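Side-chain contact in uncharacterized protein (Bacteroides fragilis, PDB 4FR9), which is of unknown function but resembles beta-lactamase inhibitor proteins and probably belongs to the PepSY-like group: residues A[72-75]-A[76-79]. Sequence-based numbering, arbitrary orientation.
Sequences NLPP and AVLT
Val-77 spreads its two methyls over the residues that lead into its own helix, one to each of two neighbours. CG1 fits the fork of Leu-73, 4.0 Å from both CD1 and CD2, and the two side chains cross at about a right angle. CG2 instead lies beside the ring of Pro-74, 3.9 Å from its CG, with both groups pointing the same way. Val-77 divides its branches like this because CG1 stands opposite the backbone N (chi1 -180°), which leaves CG2 beside that nitrogen, on the proline side. At the base of the Leu-73 side chain, CB lies against the start of Leu-78, 4.0 Å from its N and 4.3 Å from its CB. Pro-74 is the N-cap, and its carbonyl starts the helical ladder: Leu-78 N donates to Pro-74 O over 2.9 Å, almost straight at 173°, while Val-77 N adds a weak bond. One residue on, Pro-75 O is gripped twice by Thr-79, from opposite faces of the carbonyl plane, by N and by OG1, the hydroxyl at 3.0 Å bending back from above that plane. The proline pair thus opens helix 75-83 after the loop that follows strand 60-67. Leu-73, Pro-74 and Val-77 all settle on Phe-107 of strand 105-112, Leu-73 also meeting Val-109, so the apolar side of this helix start packs against the antiparallel sheet.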
ATOM      1  N   ASN A  72      11.805  -4.626   8.185  1.00 17.48           N
ATOM      2  CA  ASN A  72      10.892  -3.575   8.623  1.00 18.99           C
ATOM      3  C   ASN A  72       9.514  -4.092   8.999  1.00 17.82           C
ATOM      4  O   ASN A  72       8.660  -3.307   9.384  1.00 20.70           O
ATOM      5  CB  ASN A  72      10.768  -2.505   7.542  1.00 19.88           C
ATOM      6  CG  ASN A  72      12.080  -1.812   7.273  1.00 24.52           C
ATOM      7  OD1 ASN A  72      12.470  -1.665   6.114  1.00 31.35           O
ATOM      8  ND2 ASN A  72      12.764  -1.403   8.331  1.00 29.45           N
ATOM      9  N   LEU A  73       9.288  -5.399   8.865  1.00 16.87           N
ATOM     10  CA  LEU A  73       8.022  -6.004   9.275  1.00 17.00           C
ATOM     11  C   LEU A  73       7.993  -6.130  10.785  1.00 16.56           C
ATOM     12  O   LEU A  73       9.038  -6.345  11.414  1.00 18.37           O
ATOM     13  CB  LEU A  73       7.876  -7.378   8.664  1.00 16.44           C
ATOM     14  CG  LEU A  73       7.770  -7.418   7.154  1.00 16.77           C
ATOM     15  CD1 LEU A  73       7.894  -8.847   6.624  1.00 19.17           C
ATOM     16  CD2 LEU A  73       6.470  -6.726   6.710  1.00 19.44           C
ATOM     17  N   PRO A  74       6.797  -6.057  11.390  1.00 17.12           N
ATOM     18  CA  PRO A  74       6.694  -6.306  12.837  1.00 17.95           C
ATOM     19  C   PRO A  74       7.106  -7.746  13.151  1.00 16.34           C
ATOM     20  O   PRO A  74       7.002  -8.636  12.289  1.00 15.90           O
ATOM     21  CB  PRO A  74       5.214  -6.071  13.161  1.00 22.33           C
ATOM     22  CG  PRO A  74       4.539  -5.837  11.909  1.00 20.84           C
ATOM     23  CD  PRO A  74       5.520  -5.701  10.792  1.00 17.38           C
ATOM     24  N   PRO A  75       7.508  -7.999  14.392  1.00 15.44           N
ATOM     25  CA  PRO A  75       7.976  -9.326  14.780  1.00 15.83           C
ATOM     26  C   PRO A  75       7.077 -10.507  14.349  1.00 15.27           C
ATOM     27  O   PRO A  75       7.561 -11.485  13.812  1.00 15.26           O
ATOM     28  CB  PRO A  75       8.128  -9.187  16.289  1.00 17.08           C
ATOM     29  CG  PRO A  75       8.531  -7.768  16.443  1.00 17.49           C
ATOM     30  CD  PRO A  75       7.716  -7.016  15.458  1.00 17.13           C
ATOM     31  N   ALA A  76       5.771 -10.409  14.615  1.00 15.63           N
ATOM     32  CA  ALA A  76       4.905 -11.537  14.296  1.00 15.70           C
ATOM     33  C   ALA A  76       4.862 -11.809  12.803  1.00 14.54           C
ATOM     34  O   ALA A  76       4.663 -12.954  12.369  1.00 15.64           O
ATOM     35  CB  ALA A  76       3.472 -11.289  14.819  1.00 17.52           C
ATOM     36  N   VAL A  77       4.972 -10.758  11.997  1.00 15.43           N
ATOM     37  CA  VAL A  77       4.883 -10.871  10.545  1.00 15.12           C
ATOM     38  C   VAL A  77       6.191 -11.408   9.984  1.00 14.37           C
ATOM     39  O   VAL A  77       6.195 -12.285   9.128  1.00 15.16           O
ATOM     40  CB  VAL A  77       4.466  -9.567   9.892  1.00 15.67           C
ATOM     41  CG1 VAL A  77       4.372  -9.715   8.374  1.00 17.73           C
ATOM     42  CG2 VAL A  77       3.118  -9.116  10.450  1.00 17.91           C
ATOM     43  N   LEU A  78       7.323 -10.864  10.454  1.00 14.69           N
ATOM     44  CA  LEU A  78       8.617 -11.404  10.017  1.00 14.70           C
ATOM     45  C   LEU A  78       8.707 -12.898  10.346  1.00 14.30           C
ATOM     46  O   LEU A  78       9.128 -13.689   9.513  1.00 15.32           O
ATOM     47  CB  LEU A  78       9.753 -10.627  10.681  1.00 15.14           C
ATOM     48  CG  LEU A  78      11.165 -11.157  10.327  1.00 16.27           C
ATOM     49  CD1 LEU A  78      11.449 -11.074   8.853  1.00 17.41           C
ATOM     50  CD2 LEU A  78      12.218 -10.406  11.201  1.00 19.09           C
ATOM     51  N   THR A  79       8.303 -13.266  11.560  1.00 14.61           N
ATOM     52  CA  THR A  79       8.319 -14.664  11.973  1.00 15.93           C
ATOM     53  C   THR A  79       7.450 -15.503  11.036  1.00 16.06           C
ATOM     54  O   THR A  79       7.895 -16.543  10.561  1.00 16.48           O
ATOM     55  CB  THR A  79       7.858 -14.818  13.438  1.00 16.75           C
ATOM     56  OG1 THR A  79       8.777 -14.161  14.305  1.00 18.15           O
ATOM     57  CG2 THR A  79       7.710 -16.283  13.838  1.00 20.54           C
TER